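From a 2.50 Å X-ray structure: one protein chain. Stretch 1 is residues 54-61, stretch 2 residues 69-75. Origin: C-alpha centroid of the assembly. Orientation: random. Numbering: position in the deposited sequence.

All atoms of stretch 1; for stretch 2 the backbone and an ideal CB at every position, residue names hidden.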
# COMPACT_ATOMS: atom_id res chain seq x y z
N HIS A 54 -14.72 51.76 -10.61
CA HIS A 54 -13.96 50.56 -10.92
C HIS A 54 -14.18 49.47 -9.88
O HIS A 54 -14.25 49.75 -8.68
CB HIS A 54 -12.47 50.91 -10.98
CG HIS A 54 -12.09 51.64 -12.22
ND1 HIS A 54 -13.02 52.16 -13.09
CD2 HIS A 54 -10.87 51.91 -12.75
CE1 HIS A 54 -12.39 52.72 -14.12
NE2 HIS A 54 -11.09 52.57 -13.94
N HIS A 55 -14.28 48.22 -10.31
CA HIS A 55 -14.52 47.15 -9.37
C HIS A 55 -13.62 45.97 -9.66
O HIS A 55 -13.05 45.90 -10.73
CB HIS A 55 -15.99 46.74 -9.44
CG HIS A 55 -16.33 45.88 -10.61
ND1 HIS A 55 -16.21 46.31 -11.92
CD2 HIS A 55 -16.75 44.59 -10.69
CE1 HIS A 55 -16.53 45.33 -12.74
NE2 HIS A 55 -16.86 44.27 -12.02
N LEU A 56 -13.47 45.06 -8.70
CA LEU A 56 -12.62 43.86 -8.91
C LEU A 56 -13.42 42.70 -9.53
O LEU A 56 -14.62 42.53 -9.29
CB LEU A 56 -11.96 43.38 -7.59
CG LEU A 56 -10.90 44.21 -6.86
CD1 LEU A 56 -10.24 43.42 -5.74
CD2 LEU A 56 -9.88 44.68 -7.85
N GLU A 57 -12.70 41.90 -10.31
CA GLU A 57 -13.23 40.74 -11.01
C GLU A 57 -12.22 39.61 -10.81
O GLU A 57 -11.01 39.82 -10.88
CB GLU A 57 -13.37 41.07 -12.48
CG GLU A 57 -14.40 40.26 -13.17
CD GLU A 57 -15.77 40.74 -12.82
OE1 GLU A 57 -16.12 41.86 -13.25
OE2 GLU A 57 -16.49 40.02 -12.11
N LEU A 58 -12.71 38.40 -10.56
CA LEU A 58 -11.79 37.27 -10.35
C LEU A 58 -12.09 36.07 -11.24
O LEU A 58 -13.22 35.58 -11.28
CB LEU A 58 -11.85 36.79 -8.88
CG LEU A 58 -10.80 37.34 -7.90
CD1 LEU A 58 -11.04 38.82 -7.75
CD2 LEU A 58 -10.89 36.64 -6.55
N VAL A 59 -11.08 35.61 -11.96
CA VAL A 59 -11.28 34.42 -12.78
C VAL A 59 -10.14 33.43 -12.58
O VAL A 59 -8.97 33.80 -12.51
CB VAL A 59 -11.48 34.78 -14.27
CG1 VAL A 59 -10.95 36.13 -14.53
CG2 VAL A 59 -10.87 33.73 -15.16
N LEU A 60 -10.53 32.16 -12.46
CA LEU A 60 -9.61 31.07 -12.24
C LEU A 60 -9.28 30.29 -13.50
O LEU A 60 -10.12 30.11 -14.36
CB LEU A 60 -10.24 30.12 -11.23
CG LEU A 60 -10.48 30.58 -9.80
CD1 LEU A 60 -11.49 29.67 -9.16
CD2 LEU A 60 -9.18 30.50 -9.02
N HIS A 61 -8.05 29.81 -13.60
CA HIS A 61 -7.64 29.03 -14.78
C HIS A 61 -7.02 27.72 -14.35
O HIS A 61 -6.15 27.68 -13.47
CB HIS A 61 -6.62 29.80 -15.64
CG HIS A 61 -7.07 31.17 -16.02
ND1 HIS A 61 -7.80 31.43 -17.16
CD2 HIS A 61 -6.98 32.36 -15.37
CE1 HIS A 61 -8.14 32.70 -17.20
NE2 HIS A 61 -7.66 33.29 -16.11
N UNK A 69 -11.80 27.28 -17.23
CA UNK A 69 -11.76 28.61 -16.64
C UNK A 69 -13.04 28.97 -15.86
O UNK A 69 -14.15 28.93 -16.37
CB UNK A 69 -11.52 29.64 -17.74
N UNK A 70 -12.84 29.35 -14.60
CA UNK A 70 -13.95 29.66 -13.74
C UNK A 70 -13.96 31.12 -13.38
O UNK A 70 -12.97 31.65 -12.91
CB UNK A 70 -13.91 28.80 -12.48
N UNK A 71 -15.10 31.77 -13.61
CA UNK A 71 -15.24 33.17 -13.22
C UNK A 71 -15.87 33.12 -11.84
O UNK A 71 -17.01 32.70 -11.71
CB UNK A 71 -16.07 33.98 -14.21
N UNK A 72 -15.12 33.51 -10.82
CA UNK A 72 -15.60 33.50 -9.45
C UNK A 72 -16.64 34.61 -9.10
O UNK A 72 -16.38 35.81 -9.29
CB UNK A 72 -14.39 33.63 -8.52
N UNK A 73 -17.81 34.20 -8.58
CA UNK A 73 -18.91 35.08 -8.16
C UNK A 73 -18.53 36.20 -7.19
O UNK A 73 -17.60 36.06 -6.41
CB UNK A 73 -20.00 34.23 -7.51
N UNK A 74 -19.32 37.27 -7.20
CA UNK A 74 -19.05 38.43 -6.35
C UNK A 74 -19.49 38.31 -4.91
O UNK A 74 -18.98 39.04 -4.03
CB UNK A 74 -19.73 39.66 -6.96
N UNK A 75 -20.43 37.42 -4.65
CA UNK A 75 -20.85 37.18 -3.29
C UNK A 75 -21.82 36.03 -3.16
O UNK A 75 -21.73 35.07 -3.94
CB UNK A 75 -21.48 38.45 -2.71

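The strand beginning at 69 runs antiparallel to strand 55-61, at 157° between N-to-C directions, and, as in any extended strand, its side chains alternate between two faces: 69 and 71 share one with Val59 and His61, 70 and 72 the other with Leu58 and Leu60.

Position 69 and His61 form a non-hydrogen-bonded pair, CA to CA 4.5 Å. Its phi/psi of -130/125 is extended, and its ideal CB lies 4.2 Å from His61 ND1 and 4.9 Å from Val59 CG2. A beta-branched or medium aliphatic residue, or a threonine, would suit. The residue is Val69, chi1 t: CG1 reaches Val59 CG2 at 3.4 Å and CG2 approaches His61 ND1 at 3.4 Å. Its CA also makes a CA-H...O contact with Leu60 O, 3.2 Å.

Position 70 forms the hydrogen-bonded pair with Leu60: Leu60 N to the O of 70 is 2.5 Å at 170°, and the N of 70 to Leu60 O is 2.8 Å at 151°. Both use backbone atoms and select no side chain, except that proline would lack the N-H donated to Leu60 O. The ideal CB sits 4.1 Å from Leu60 CB, which favours an aliphatic chain; valine, leucine or isoleucine would fit. It is Ile70, whose CB stands 4.0 Å from Leu60 CB.

At 71, opposite Val59 (CA to CA 4.2 Å), the ideal CB is 4.7 Å from Val59 CB and 6.4 Å from Glu57 OE2. Many residues are possible, including long polar ones. Lys71 lays CG 4.3 Å from Val59 CB but does not use the carboxylate: its NZ ends 9.4 Å from Glu57 OE2.

Position 72 donates its N to Leu58 O, 2.8 Å at 138°, and its ideal CB is 5.0 Å from Leu60 CD1. With leucines on this face, a compact aliphatic residue is expected. Val72 places CG2 3.4 Å from Leu60 CD1 and CB 4.1 Å from Leu58 CB. The O of water 1 accepts from Leu58 N (2.9 Å) and lies 2.4 Å from Val72 O.

At 73 the CB points away, leaving the choice open to polar residues; Gln73 bonds elsewhere in the structure.

The CB of 74 points sideways, its ideal position 6.1 Å from Glu57 OE2; that carboxylate and Leu56 O invite a long donor, lysine or arginine. Lys74 curls back through chi2 and chi3, both p, giving a salt bridge from NZ to Glu57 OE2, very short at 2.3 Å, and a hydrogen bond from NZ to Leu56 O at 2.9 Å. NZ also meets the His55 ring at its edge, 3.4 Å from CD2.

Position 75 is out of reach; it is Glu75.

Stretch 2 (69-75) VIKVQKE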
# COMPACT_ATOMS: atom_id res chain seq x y z
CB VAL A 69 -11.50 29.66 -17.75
CG1 VAL A 69 -11.52 31.10 -17.15
CG2 VAL A 69 -10.16 29.32 -18.41
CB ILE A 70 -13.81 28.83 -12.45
CG1 ILE A 70 -13.71 27.36 -12.81
CG2 ILE A 70 -14.98 29.06 -11.54
CD1 ILE A 70 -13.24 26.46 -11.69
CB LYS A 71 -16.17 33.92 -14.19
CG LYS A 71 -15.53 34.16 -15.55
CD LYS A 71 -16.48 34.77 -16.61
CE LYS A 71 -16.88 33.77 -17.72
NZ LYS A 71 -15.72 33.04 -18.34
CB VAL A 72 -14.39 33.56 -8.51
CG1 VAL A 72 -14.81 33.55 -7.08
CG2 VAL A 72 -13.50 32.38 -8.78
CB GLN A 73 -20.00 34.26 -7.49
CG GLN A 73 -20.83 33.36 -8.38
CD GLN A 73 -21.74 32.45 -7.55
OE1 GLN A 73 -22.94 32.33 -7.80
NE2 GLN A 73 -21.15 31.82 -6.52
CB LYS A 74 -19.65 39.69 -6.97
CG LYS A 74 -18.74 40.94 -6.82
CD LYS A 74 -17.62 40.98 -7.86
CE LYS A 74 -18.17 41.19 -9.28
NZ LYS A 74 -17.07 41.28 -10.26
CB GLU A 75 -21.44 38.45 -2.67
CG GLU A 75 -20.52 39.12 -1.61
CD GLU A 75 -20.48 38.40 -0.25
OE1 GLU A 75 -21.35 37.53 -0.00
OE2 GLU A 75 -19.59 38.68 0.58
O HOH W 1 -15.49 37.91 -10.11
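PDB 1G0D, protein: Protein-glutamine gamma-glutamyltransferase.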